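PDB 5LPI: centrosomal protein of 104 kDa from Homo sapiens, which is required for ciliogenesis and for the structural integrity of the ciliary tip, and is seen here as its zinc finger array. Local coordinates for residues D29-W33 and K34-M38; T40-D43 and H44-Q47; G69-Y72 and R73-E76; T55-L59 and T60-K64; N102-P105 and L106-E109. All coordinates share one frame; numbering follows the deposited sequence.

Contact 1. Residues D29-W33 and K34-M38; sequences DLHYW and KHCLM. With ZN (zinc ion), chain G.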
loop_
_atom_site.group_PDB
_atom_site.type_symbol
_atom_site.label_atom_id
_atom_site.label_comp_id
_atom_site.label_asym_id
_atom_site.label_seq_id
_atom_site.Cartn_x
_atom_site.Cartn_y
_atom_site.Cartn_z
ATOM N N ASP A 29 -5.161 -2.380 16.669
ATOM C CA ASP A 29 -3.786 -2.830 16.465
ATOM C C ASP A 29 -3.755 -4.235 15.882
ATOM O O ASP A 29 -2.933 -4.537 15.007
ATOM C CB ASP A 29 -3.011 -2.775 17.778
ATOM C CG ASP A 29 -2.496 -1.385 18.093
ATOM O OD1 ASP A 29 -1.849 -0.762 17.218
ATOM O OD2 ASP A 29 -2.741 -0.916 19.221
ATOM N N LEU A 30 -4.655 -5.099 16.343
ATOM C CA LEU A 30 -4.726 -6.447 15.795
ATOM C C LEU A 30 -5.284 -6.421 14.378
ATOM O O LEU A 30 -4.824 -7.170 13.505
ATOM C CB LEU A 30 -5.577 -7.325 16.709
ATOM C CG LEU A 30 -5.739 -8.804 16.367
ATOM C CD1 LEU A 30 -4.378 -9.489 16.174
ATOM C CD2 LEU A 30 -6.506 -9.463 17.490
ATOM N N HIS A 31 -6.285 -5.566 14.147
ATOM C CA HIS A 31 -6.799 -5.322 12.805
ATOM C C HIS A 31 -5.684 -4.976 11.820
ATOM O O HIS A 31 -5.584 -5.583 10.748
ATOM C CB HIS A 31 -7.848 -4.195 12.863
ATOM C CG HIS A 31 -8.438 -3.856 11.530
ATOM N ND1 HIS A 31 -9.255 -4.724 10.839
ATOM C CD2 HIS A 31 -8.331 -2.746 10.762
ATOM C CE1 HIS A 31 -9.630 -4.163 9.704
ATOM N NE2 HIS A 31 -9.079 -2.967 9.634
ATOM N N TYR A 32 -4.840 -3.994 12.158
ATOM C CA TYR A 32 -3.775 -3.597 11.239
ATOM C C TYR A 32 -2.777 -4.729 11.040
ATOM O O TYR A 32 -2.257 -4.929 9.936
ATOM C CB TYR A 32 -3.022 -2.372 11.750
ATOM C CG TYR A 32 -3.846 -1.170 12.199
ATOM C CD1 TYR A 32 -4.986 -0.764 11.511
ATOM C CD2 TYR A 32 -3.450 -0.427 13.310
ATOM C CE1 TYR A 32 -5.725 0.355 11.945
ATOM C CE2 TYR A 32 -4.173 0.687 13.742
ATOM C CZ TYR A 32 -5.312 1.070 13.053
ATOM O OH TYR A 32 -6.028 2.170 13.489
ATOM N N TRP A 33 -2.463 -5.453 12.115
ATOM C CA TRP A 33 -1.401 -6.449 12.064
ATOM C C TRP A 33 -1.789 -7.633 11.184
ATOM O O TRP A 33 -0.924 -8.207 10.509
ATOM C CB TRP A 33 -1.069 -6.913 13.489
ATOM C CG TRP A 33 0.017 -7.939 13.590
ATOM C CD1 TRP A 33 -0.097 -9.199 14.108
ATOM C CD2 TRP A 33 1.393 -7.793 13.192
ATOM N NE1 TRP A 33 1.117 -9.839 14.053
ATOM C CE2 TRP A 33 2.047 -9.002 13.502
ATOM C CE3 TRP A 33 2.136 -6.752 12.626
ATOM C CZ2 TRP A 33 3.399 -9.210 13.237
ATOM C CZ3 TRP A 33 3.480 -6.954 12.372
ATOM C CH2 TRP A 33 4.100 -8.175 12.682
ATOM N N LYS A 34 -3.068 -7.989 11.150
ATOM C CA LYS A 34 -3.501 -9.221 10.493
ATOM C C LYS A 34 -4.554 -9.063 9.403
ATOM O O LYS A 34 -4.534 -9.844 8.448
ATOM C CB LYS A 34 -4.057 -10.209 11.529
ATOM C CG LYS A 34 -2.962 -10.783 12.441
ATOM C CD LYS A 34 -3.517 -11.843 13.363
ATOM C CE LYS A 34 -2.347 -12.466 14.167
ATOM N NZ LYS A 34 -2.748 -13.662 14.948
ATOM N N HIS A 35 -5.462 -8.102 9.504
ATOM C CA HIS A 35 -6.710 -8.206 8.748
ATOM C C HIS A 35 -6.968 -7.093 7.747
ATOM O O HIS A 35 -7.549 -7.367 6.701
ATOM C CB HIS A 35 -7.891 -8.276 9.718
ATOM C CG HIS A 35 -7.803 -9.426 10.661
ATOM N ND1 HIS A 35 -7.816 -10.734 10.233
ATOM C CD2 HIS A 35 -7.676 -9.470 12.009
ATOM C CE1 HIS A 35 -7.710 -11.539 11.278
ATOM N NE2 HIS A 35 -7.625 -10.798 12.367
ATOM N N CYS A 36 -6.590 -5.846 8.036
ATOM C CA CYS A 36 -6.981 -4.730 7.171
ATOM C C CYS A 36 -6.501 -4.934 5.737
ATOM O O CYS A 36 -5.303 -5.092 5.491
ATOM C CB CYS A 36 -6.431 -3.414 7.716
ATOM S SG CYS A 36 -6.976 -1.944 6.767
ATOM N N LEU A 37 -7.440 -4.890 4.777
ATOM C CA LEU A 37 -7.089 -5.137 3.378
ATOM C C LEU A 37 -6.246 -4.020 2.771
ATOM O O LEU A 37 -5.617 -4.233 1.731
ATOM C CB LEU A 37 -8.362 -5.329 2.539
ATOM C CG LEU A 37 -9.217 -6.546 2.907
ATOM C CD1 LEU A 37 -10.474 -6.607 2.067
ATOM C CD2 LEU A 37 -8.418 -7.828 2.767
ATOM N N MET A 38 -6.217 -2.841 3.379
ATOM C CA MET A 38 -5.462 -1.723 2.830
ATOM C C MET A 38 -4.014 -1.700 3.293
ATOM O O MET A 38 -3.215 -0.890 2.791
ATOM C CB MET A 38 -6.140 -0.407 3.201
ATOM C CG MET A 38 -7.582 -0.306 2.717
ATOM S SD MET A 38 -7.698 -0.278 0.908
ATOM C CE MET A 38 -6.714 1.187 0.582
HETATM ZN ZN ZN G . -8.846 -1.499 8.107
#
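Lys34 N bonds back to Leu30 O at 3.0 Å in the last turn of helix 27-35, the helix that brings the histidine of the first zinc finger to its metal. Alongside that bond the extended Lys34 chain runs outward between two neighbours, its CD 3.8 Å from Leu30 CD1 and its CG at a similar distance from Trp33 CD1; the indole of Trp33 also makes a cation-pi contact with Arg41. Next, His35 N reaches His31 O at 2.8 Å, and the His35 ring turns away from the metal, one face lying over Lys34 CB. Cys36 N takes the same carbonyl, His31 O, at 2.9 Å from the opposite face of its plane, a double grip that accompanies the wider turn at 31-33 and carries the chain out of the helix. Cys36 CA then lies over one face of the His31 ring, and with SG anti to the backbone N (chi1 -176°) the thiolate swings to the zinc ion that His31 NE2 also binds. Cys13 and Cys16 complete the site. Beyond it, Met38 N points back at the bound sulfur, its hydrogen bond to Cys36 SG measuring 3.6 Å.

Contact 2. Residues T40-D43 and H44-Q47; sequences TRCD and HCKQ. With ZN (zinc ion), chain F.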
loop_
_atom_site.group_PDB
_atom_site.type_symbol
_atom_site.label_atom_id
_atom_site.label_comp_id
_atom_site.label_asym_id
_atom_site.label_seq_id
_atom_site.Cartn_x
_atom_site.Cartn_y
_atom_site.Cartn_z
ATOM N N THR A 40 -0.314 -3.882 4.643
ATOM C CA THR A 40 0.502 -5.070 4.485
ATOM C C THR A 40 1.612 -5.021 5.525
ATOM O O THR A 40 1.963 -3.953 6.031
ATOM C CB THR A 40 1.068 -5.161 3.054
ATOM O OG1 THR A 40 1.698 -6.422 2.883
ATOM C CG2 THR A 40 2.105 -4.071 2.797
ATOM N N ARG A 41 2.153 -6.184 5.869
ATOM C CA ARG A 41 3.372 -6.237 6.667
ATOM C C ARG A 41 4.572 -6.174 5.740
ATOM O O ARG A 41 4.720 -7.032 4.869
ATOM C CB ARG A 41 3.468 -7.526 7.481
ATOM C CG ARG A 41 2.756 -7.541 8.778
ATOM C CD ARG A 41 2.953 -8.914 9.431
ATOM N NE ARG A 41 1.712 -9.356 10.034
ATOM C CZ ARG A 41 1.463 -10.598 10.415
ATOM N NH1 ARG A 41 2.385 -11.543 10.258
ATOM N NH2 ARG A 41 0.293 -10.881 10.945
ATOM N N CYS A 42 5.466 -5.219 5.966
ATOM C CA CYS A 42 6.697 -5.200 5.177
ATOM C C CYS A 42 7.532 -6.438 5.482
ATOM O O CYS A 42 7.902 -6.672 6.639
ATOM C CB CYS A 42 7.503 -3.939 5.469
ATOM S SG CYS A 42 9.024 -3.902 4.518
ATOM N N ASP A 43 7.839 -7.239 4.459
ATOM C CA ASP A 43 8.610 -8.451 4.731
ATOM C C ASP A 43 10.043 -8.127 5.160
ATOM O O ASP A 43 10.687 -8.952 5.815
ATOM C CB ASP A 43 8.626 -9.365 3.501
ATOM C CG ASP A 43 9.100 -10.788 3.819
ATOM O OD1 ASP A 43 9.026 -11.220 4.995
ATOM O OD2 ASP A 43 9.545 -11.483 2.878
ATOM N N HIS A 44 10.534 -6.930 4.847
ATOM C CA HIS A 44 11.930 -6.609 5.103
ATOM C C HIS A 44 12.164 -6.102 6.525
ATOM O O HIS A 44 13.163 -6.473 7.147
ATOM C CB HIS A 44 12.392 -5.603 4.048
ATOM C CG HIS A 44 12.075 -6.050 2.655
ATOM N ND1 HIS A 44 12.758 -7.073 2.036
ATOM C CD2 HIS A 44 11.079 -5.694 1.807
ATOM C CE1 HIS A 44 12.237 -7.285 0.838
ATOM N NE2 HIS A 44 11.206 -6.473 0.683
ATOM N N CYS A 45 11.233 -5.307 7.072
ATOM C CA CYS A 45 11.382 -4.732 8.396
ATOM C C CYS A 45 10.326 -5.197 9.385
ATOM O O CYS A 45 10.443 -4.889 10.582
ATOM C CB CYS A 45 11.348 -3.196 8.308
ATOM S SG CYS A 45 9.708 -2.530 7.999
ATOM N N LYS A 46 9.307 -5.921 8.926
ATOM C CA LYS A 46 8.199 -6.488 9.703
ATOM C C LYS A 46 7.245 -5.439 10.267
ATOM O O LYS A 46 6.420 -5.767 11.136
ATOM C CB LYS A 46 8.685 -7.409 10.837
ATOM C CG LYS A 46 9.810 -8.368 10.426
ATOM C CD LYS A 46 9.460 -9.260 9.244
ATOM C CE LYS A 46 10.634 -10.192 8.905
ATOM N NZ LYS A 46 10.289 -11.127 7.796
ATOM N N GLN A 47 7.309 -4.197 9.794
ATOM C CA GLN A 47 6.345 -3.177 10.179
ATOM C C GLN A 47 5.114 -3.260 9.282
ATOM O O GLN A 47 5.205 -3.686 8.132
ATOM C CB GLN A 47 6.948 -1.782 10.053
ATOM C CG GLN A 47 8.141 -1.553 10.947
ATOM C CD GLN A 47 7.728 -1.200 12.350
ATOM O OE1 GLN A 47 7.879 -2.002 13.263
ATOM N NE2 GLN A 47 7.192 0.006 12.531
HETATM ZN ZN ZN F . 9.937 -2.084 5.652
#
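Cys42 SG and Cys45 SG meet at one zinc ion, 2.3 Å from the metal for Cys42 and 2.4 Å for Cys45. Their torsions differ: Cys42 SG stands anti to its backbone N (chi1 180°), whereas Cys45 SG sits between its own N and carbonyl carbon (chi1 74°), and from these two settings both sulfurs converge on the metal. His57 and Cys62 supply the other two ligands.

Around the metal, backbone N-H groups turn inward to the sulfurs. His44 N and Cys45 N both give weak bonds to Cys42 SG, the former at 3.4 Å, while Gln47 N donates to Cys45 SG; such N-H groups would be expected to spread some of the thiolate charge. The His44 ring lies with its edge toward Cys42 SG, and further out it meets Phe68 edge-to-face.

The turn itself is set by two backbone bonds, Lys46 N to Cys42 O and, straighter, Cys42 N to Gln47 O at 2.7 Å. Lys46 adds a bracket on the outside. Bent at chi2 (-57°), its chain folds back beside Asp43, and NZ reaches both Asp43 O at 3.0 Å and Asp43 OD1 at 3.1 Å, the latter a salt bridge met on the anti side and out of the carboxylate plane.

A CxxC turn between two antiparallel strands, here 39-41 and 48-50, with its N-H groups directed at the metal-bound sulfurs, is the zinc knuckle of a zinc finger.

Contact 3. Residues G69-Y72 and R73-E76; sequences GKCY and RCSE. With ZN (zinc ion), chain E.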
loop_
_atom_site.group_PDB
_atom_site.type_symbol
_atom_site.label_atom_id
_atom_site.label_comp_id
_atom_site.label_asym_id
_atom_site.label_seq_id
_atom_site.Cartn_x
_atom_site.Cartn_y
_atom_site.Cartn_z
ATOM N N GLY A 69 16.693 0.581 -4.506
ATOM C CA GLY A 69 16.731 1.755 -5.348
ATOM C C GLY A 69 15.473 1.826 -6.193
ATOM O O GLY A 69 14.761 0.837 -6.376
ATOM N N LYS A 70 15.202 3.028 -6.707
ATOM C CA LYS A 70 13.978 3.291 -7.453
ATOM C C LYS A 70 14.234 3.074 -8.935
ATOM O O LYS A 70 15.162 3.662 -9.500
ATOM C CB LYS A 70 13.485 4.715 -7.210
ATOM C CG LYS A 70 12.242 5.086 -8.008
ATOM C CD LYS A 70 11.725 6.443 -7.574
ATOM C CE LYS A 70 10.389 6.765 -8.215
ATOM N NZ LYS A 70 10.019 8.194 -8.006
ATOM N N CYS A 71 13.429 2.222 -9.563
ATOM C CA CYS A 71 13.485 2.139 -11.015
ATOM C C CYS A 71 12.764 3.340 -11.599
ATOM O O CYS A 71 11.567 3.535 -11.350
ATOM C CB CYS A 71 12.859 0.848 -11.534
ATOM S SG CYS A 71 12.663 0.920 -13.357
ATOM N N TYR A 72 13.491 4.145 -12.377
ATOM C CA TYR A 72 12.893 5.322 -12.980
ATOM C C TYR A 72 11.852 4.969 -14.033
ATOM O O TYR A 72 11.074 5.845 -14.419
ATOM C CB TYR A 72 13.992 6.209 -13.570
ATOM C CG TYR A 72 14.969 6.733 -12.529
ATOM C CD1 TYR A 72 14.613 6.810 -11.184
ATOM C CD2 TYR A 72 16.249 7.146 -12.891
ATOM C CE1 TYR A 72 15.501 7.283 -10.233
ATOM C CE2 TYR A 72 17.143 7.627 -11.947
ATOM C CZ TYR A 72 16.764 7.692 -10.620
ATOM O OH TYR A 72 17.655 8.165 -9.681
ATOM N N ARG A 73 11.796 3.714 -14.486
ATOM C CA ARG A 73 10.763 3.316 -15.440
ATOM C C ARG A 73 9.437 3.046 -14.737
ATOM O O ARG A 73 8.418 3.668 -15.054
ATOM C CB ARG A 73 11.219 2.088 -16.240
ATOM C CG ARG A 73 10.270 1.636 -17.356
ATOM C CD ARG A 73 10.867 0.433 -18.097
ATOM N NE ARG A 73 9.867 -0.506 -18.618
ATOM C CZ ARG A 73 9.447 -0.525 -19.880
ATOM N NH1 ARG A 73 9.938 0.343 -20.754
ATOM N NH2 ARG A 73 8.552 -1.420 -20.275
ATOM N N CYS A 74 9.428 2.132 -13.768
ATOM C CA CYS A 74 8.185 1.760 -13.110
ATOM C C CYS A 74 7.942 2.492 -11.796
ATOM O O CYS A 74 6.851 2.356 -11.239
ATOM C CB CYS A 74 8.140 0.248 -12.854
ATOM S SG CYS A 74 9.463 -0.348 -11.802
ATOM N N SER A 75 8.917 3.247 -11.289
ATOM C CA SER A 75 8.839 4.016 -10.043
ATOM C C SER A 75 8.862 3.138 -8.799
ATOM O O SER A 75 8.751 3.667 -7.685
ATOM C CB SER A 75 7.594 4.914 -9.973
ATOM O OG SER A 75 6.433 4.144 -9.665
ATOM N N GLU A 76 9.011 1.826 -8.939
ATOM C CA GLU A 76 8.993 0.925 -7.801
ATOM C C GLU A 76 10.392 0.766 -7.200
ATOM O O GLU A 76 11.411 1.070 -7.828
ATOM C CB GLU A 76 8.431 -0.438 -8.211
ATOM C CG GLU A 76 6.978 -0.370 -8.697
ATOM C CD GLU A 76 6.391 -1.726 -9.057
ATOM O OE1 GLU A 76 7.047 -2.765 -8.799
ATOM O OE2 GLU A 76 5.266 -1.753 -9.606
HETATM ZN ZN ZN E . 11.168 -0.959 -13.343
#
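The CxxC turn of the third zinc finger, a zinc knuckle, brings Cys71 and Cys74 together, each SG 2.4 Å from the zinc ion; His86 and Cys92 complete the site. Cys71 SG, anti to its own backbone N (chi1 169°), lies inside the turn and receives two N-H groups: Cys74 N at 3.5 Å in a nearly straight bond, and Arg73 N at 3.1 Å in a more bent, weak one. Cys74 SG takes a weak bond from Glu76 N. Both thiolates thus have a backbone donor as well as the metal, which would be expected to temper their charge.

Across the mouth of the turn, Ser75 N bonds to Cys71 O at 2.7 Å and Cys71 N to Glu76 O at 2.9 Å. Glu76 O is also approached by Lys70 CA in a CH...O contact. The Lys70 side chain runs fully extended past Ser75, and its CE lies 3.5 Å from Ser75 O and 3.8 Å from Ser75 CB, an aliphatic stem laid over the turn's backbone. Arg73 leaves in the other direction, where its NH2 bonds to Cys92 O and so ties the turn to the loop carrying the fourth ligand.

The turn joins strand 68-70 to strand 77-79, with Gly69 pairing with Val78 in this antiparallel hairpin. Thr55 and Leu59 of helix 54-60 pack against the hairpin, and Glu76 reaches Arg103 and His108 of the next knuckle.

Contact 4. Residues T55-L59 and T60-K64; sequences TEHLL and TECDK. With ZN (zinc ion), chain F.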
loop_
_atom_site.group_PDB
_atom_site.type_symbol
_atom_site.label_atom_id
_atom_site.label_comp_id
_atom_site.label_asym_id
_atom_site.label_seq_id
_atom_site.Cartn_x
_atom_site.Cartn_y
_atom_site.Cartn_z
ATOM N N THR A 55 5.847 1.654 -1.741
ATOM C CA THR A 55 7.069 2.034 -2.443
ATOM C C THR A 55 7.794 3.154 -1.702
ATOM O O THR A 55 9.009 3.075 -1.466
ATOM C CB THR A 55 6.741 2.437 -3.881
ATOM O OG1 THR A 55 6.159 1.309 -4.550
ATOM C CG2 THR A 55 8.010 2.867 -4.622
ATOM N N GLU A 56 7.057 4.192 -1.300
ATOM C CA GLU A 56 7.667 5.283 -0.550
ATOM C C GLU A 56 8.263 4.787 0.764
ATOM O O GLU A 56 9.327 5.258 1.186
ATOM C CB GLU A 56 6.641 6.383 -0.289
ATOM C CG GLU A 56 7.187 7.519 0.568
ATOM C CD GLU A 56 6.212 8.672 0.721
ATOM O OE1 GLU A 56 5.677 9.140 -0.306
ATOM O OE2 GLU A 56 5.979 9.109 1.867
ATOM N N HIS A 57 7.597 3.823 1.416
ATOM C CA HIS A 57 8.153 3.206 2.623
ATOM C C HIS A 57 9.490 2.546 2.333
ATOM O O HIS A 57 10.493 2.803 3.011
ATOM C CB HIS A 57 7.178 2.162 3.193
ATOM C CG HIS A 57 7.812 1.241 4.203
ATOM N ND1 HIS A 57 7.964 1.579 5.533
ATOM C CD2 HIS A 57 8.366 0.011 4.065
ATOM C CE1 HIS A 57 8.566 0.591 6.172
ATOM N NE2 HIS A 57 8.821 -0.375 5.305
ATOM N N LEU A 58 9.517 1.673 1.325
ATOM C CA LEU A 58 10.722 0.914 1.023
ATOM C C LEU A 58 11.886 1.832 0.671
ATOM O O LEU A 58 13.038 1.534 1.001
ATOM C CB LEU A 58 10.450 -0.068 -0.124
ATOM C CG LEU A 58 9.471 -1.210 0.186
ATOM C CD1 LEU A 58 9.075 -1.906 -1.126
ATOM C CD2 LEU A 58 10.075 -2.222 1.194
ATOM N N LEU A 59 11.607 2.953 0.009
ATOM C CA LEU A 59 12.688 3.809 -0.467
ATOM C C LEU A 59 13.160 4.827 0.566
ATOM O O LEU A 59 14.338 5.203 0.553
ATOM C CB LEU A 59 12.252 4.546 -1.737
ATOM C CG LEU A 59 11.998 3.672 -2.965
ATOM C CD1 LEU A 59 11.403 4.495 -4.097
ATOM C CD2 LEU A 59 13.293 3.010 -3.406
ATOM N N THR A 60 12.274 5.310 1.448
ATOM C CA THR A 60 12.630 6.420 2.320
ATOM C C THR A 60 12.422 6.164 3.812
ATOM O O THR A 60 12.795 7.020 4.619
ATOM C CB THR A 60 11.846 7.687 1.925
ATOM O OG1 THR A 60 10.478 7.548 2.318
ATOM C CG2 THR A 60 11.902 7.914 0.425
ATOM N N GLU A 61 11.857 5.037 4.204
ATOM C CA GLU A 61 11.494 4.895 5.609
ATOM C C GLU A 61 11.925 3.570 6.221
ATOM O O GLU A 61 12.361 3.549 7.379
ATOM C CB GLU A 61 9.981 5.067 5.735
ATOM C CG GLU A 61 9.436 4.947 7.132
ATOM C CD GLU A 61 7.940 5.166 7.166
ATOM O OE1 GLU A 61 7.321 5.211 6.083
ATOM O OE2 GLU A 61 7.384 5.301 8.273
ATOM N N CYS A 62 11.800 2.472 5.475
ATOM C CA CYS A 62 12.095 1.130 5.956
ATOM C C CYS A 62 13.472 1.049 6.604
ATOM O O CYS A 62 14.425 1.682 6.145
ATOM C CB CYS A 62 12.018 0.162 4.769
ATOM S SG CYS A 62 12.152 -1.586 5.136
ATOM N N ASP A 63 13.570 0.250 7.682
ATOM C CA ASP A 63 14.874 -0.124 8.227
ATOM C C ASP A 63 15.825 -0.606 7.143
ATOM O O ASP A 63 17.044 -0.421 7.262
ATOM C CB ASP A 63 14.746 -1.239 9.265
ATOM C CG ASP A 63 14.062 -0.786 10.545
ATOM O OD1 ASP A 63 14.064 0.425 10.838
ATOM O OD2 ASP A 63 13.524 -1.663 11.256
ATOM N N LYS A 64 15.301 -1.246 6.091
ATOM C CA LYS A 64 16.135 -1.813 5.037
ATOM C C LYS A 64 16.234 -0.922 3.792
ATOM O O LYS A 64 16.680 -1.401 2.742
ATOM C CB LYS A 64 15.623 -3.207 4.652
ATOM C CG LYS A 64 15.403 -4.176 5.857
ATOM C CD LYS A 64 16.675 -4.346 6.697
ATOM C CE LYS A 64 16.403 -5.236 7.917
ATOM N NZ LYS A 64 17.621 -5.384 8.782
HETATM ZN ZN ZN F . 9.937 -2.084 5.652
HETATM O O HOH W 1 9.185 9.554 3.027
#
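Glu56 O receives Thr60 N at 3.0 Å in the last turn of helix 54-60, and the Thr60 hydroxyl also lies close, with OG1 2.8 Å from that same oxygen. Thr60 chi1 of 73° holds OG1 back over the helix, where a water also sits within hydrogen-bonding distance of it; the same water gives a weak bond to Glu56 OE2.

His57 carries the centre of the contact. Its carbonyl oxygen takes two N-H groups, Glu61 N at 2.9 Å and the straighter Cys62 N at 2.8 Å, which arrive from opposite faces of the carbonyl plane as the chain leaves the helix. The ring, with CG anti to the backbone N (chi1 165°), points NE2 at the zinc ion 2.1 Å away, and Cys62 CA lies over one of its faces. At the ring edge stands Glu61 OE1, 3.7 Å from His57 ND1, its carboxylate plane turned 57° from the ring. That is too long for a hydrogen bond, and ND1 is buried without a partner in the model.

Leu58 CA packs on Cys62 CB, while the Leu58 side chain faces Phe68 and Ala77 of the neighbouring hairpin. Leu59 CB rests near Thr60 CG2 at 4.0 Å.

Cys62 SG closes on the metal at 2.3 Å and accepts a bond from Lys64 N. A helix giving the histidine, and a cysteine five residues on just beyond its end, form the second half of a zinc finger whose metal is held by three cysteines and one histidine.

Contact 5. Residues N102-P105 and L106-E109; sequences NRCP and LCHE. With ZN (zinc ion), chain H.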
loop_
_atom_site.group_PDB
_atom_site.type_symbol
_atom_site.label_atom_id
_atom_site.label_comp_id
_atom_site.label_asym_id
_atom_site.label_seq_id
_atom_site.Cartn_x
_atom_site.Cartn_y
_atom_site.Cartn_z
ATOM N N ASN A 102 -3.092 6.052 -9.841
ATOM C CA ASN A 102 -2.547 5.200 -8.791
ATOM C C ASN A 102 -1.729 4.063 -9.393
ATOM O O ASN A 102 -2.040 3.546 -10.468
ATOM C CB ASN A 102 -3.659 4.572 -7.962
ATOM C CG ASN A 102 -4.383 5.556 -7.115
ATOM O OD1 ASN A 102 -3.848 6.609 -6.780
ATOM N ND2 ASN A 102 -5.620 5.217 -6.744
ATOM N N ARG A 103 -0.716 3.630 -8.650
ATOM C CA ARG A 103 0.131 2.514 -9.046
ATOM C C ARG A 103 0.142 1.488 -7.923
ATOM O O ARG A 103 0.601 1.786 -6.815
ATOM C CB ARG A 103 1.555 2.987 -9.345
ATOM C CG ARG A 103 2.584 1.873 -9.416
ATOM C CD ARG A 103 2.235 0.856 -10.492
ATOM N NE ARG A 103 3.381 0.025 -10.868
ATOM C CZ ARG A 103 3.971 0.050 -12.064
ATOM N NH1 ARG A 103 3.524 0.866 -13.022
ATOM N NH2 ARG A 103 4.995 -0.759 -12.313
ATOM N N CYS A 104 -0.356 0.292 -8.206
ATOM C CA CYS A 104 -0.344 -0.772 -7.205
ATOM C C CYS A 104 1.036 -1.400 -7.154
ATOM O O CYS A 104 1.506 -1.920 -8.172
ATOM C CB CYS A 104 -1.366 -1.861 -7.505
ATOM S SG CYS A 104 -1.412 -3.087 -6.166
ATOM N N PRO A 105 1.717 -1.374 -6.009
ATOM C CA PRO A 105 3.024 -2.030 -5.916
ATOM C C PRO A 105 2.935 -3.547 -5.803
ATOM O O PRO A 105 3.974 -4.219 -5.879
ATOM C CB PRO A 105 3.614 -1.425 -4.642
ATOM C CG PRO A 105 2.390 -1.299 -3.733
ATOM C CD PRO A 105 1.271 -0.842 -4.703
ATOM N N LEU A 106 1.738 -4.107 -5.614
ATOM C CA LEU A 106 1.602 -5.557 -5.482
ATOM C C LEU A 106 1.391 -6.236 -6.833
ATOM O O LEU A 106 1.997 -7.274 -7.112
ATOM C CB LEU A 106 0.444 -5.899 -4.543
ATOM C CG LEU A 106 0.491 -5.257 -3.152
ATOM C CD1 LEU A 106 -0.706 -5.719 -2.323
ATOM C CD2 LEU A 106 1.828 -5.583 -2.435
ATOM N N CYS A 107 0.531 -5.674 -7.683
ATOM C CA CYS A 107 0.273 -6.256 -8.993
ATOM C C CYS A 107 0.804 -5.401 -10.136
ATOM O O CYS A 107 0.688 -5.807 -11.299
ATOM C CB CYS A 107 -1.235 -6.513 -9.179
ATOM S SG CYS A 107 -2.238 -5.011 -9.418
ATOM N N HIS A 108 1.350 -4.214 -9.846
ATOM C CA HIS A 108 2.009 -3.355 -10.835
ATOM C C HIS A 108 1.050 -2.720 -11.836
ATOM O O HIS A 108 1.478 -2.307 -12.915
ATOM C CB HIS A 108 3.098 -4.119 -11.594
ATOM C CG HIS A 108 3.942 -4.972 -10.708
ATOM N ND1 HIS A 108 4.840 -4.439 -9.804
ATOM C CD2 HIS A 108 3.989 -6.314 -10.546
ATOM C CE1 HIS A 108 5.429 -5.422 -9.148
ATOM N NE2 HIS A 108 4.923 -6.568 -9.569
ATOM N N GLU A 109 -0.235 -2.594 -11.510
ATOM C CA GLU A 109 -1.179 -1.949 -12.413
ATOM C C GLU A 109 -1.277 -0.458 -12.117
ATOM O O GLU A 109 -1.193 -0.028 -10.956
ATOM C CB GLU A 109 -2.557 -2.608 -12.308
ATOM C CG GLU A 109 -2.528 -4.076 -12.724
ATOM C CD GLU A 109 -3.870 -4.775 -12.575
ATOM O OE1 GLU A 109 -4.859 -4.122 -12.146
ATOM O OE2 GLU A 109 -3.928 -5.979 -12.900
HETATM ZN ZN ZN H . -2.960 -4.524 -7.152
#
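The backbone folds into a tight CxxC turn at the end of strand 102-103, closed by a nearly straight bond from Cys104 N to Glu109 O at 2.9 Å and a weak one from His108 N to Cys104 O. Inside this zinc knuckle Cys104 SG and Cys107 SG hold the zinc ion, at 2.3 Å and 2.4 Å, and His121 and Cys128 complete its site. Cys104 SG accepts Cys107 N at 3.6 Å and, weakly, Leu106 N. Pro105 and Leu106 form the outer corner, resting on Leu54 of helix 54-60.

On the other flank Arg103, bent at chi2 (59°), curls beneath the turn and lays one guanidinium face over His108 O, which sits 3.5 Å from CZ. The planes of the guanidinium and the His108 ring stand 79° apart, and NH2 is 3.9 Å from His108 CB. The guanidinium nitrogens bond outward: NE to Glu76, NH2 to Asn93 O, NH1 to Asn110 OD1. A leucine in place of Arg103 would probably leave Glu76 without its salt-bridge mate and Asn93 O without this donor. Glu76 OE2 is shared by Arg103 NE and His108 ND1, so one carboxylate links both side chains to the preceding finger, its charge probably offset by the arginine.

From the N terminus, the contacts follow in series, each local, contacts 1 and 4 at helix ends and contacts 2, 3 and 5 at CxxC turns; none nests in or crosses another. Contact 1 ends the helix of the first finger, and contact 2 opens the second; they touch where Trp33 O accepts Arg41 NE. Contacts 2 and 4 are the two halves of one finger, sharing a single zinc ion although strand 48-50 lies between them in the chain. Contact 3 opens the third finger, its hairpin packing on Thr55 and Leu59 of contact 4. Contact 5 begins the fourth and joins contact 3 through Glu76, while Pro105 touches Thr55. Contacts 1 and 3 lie farthest apart, their centres about 28 Å from each other.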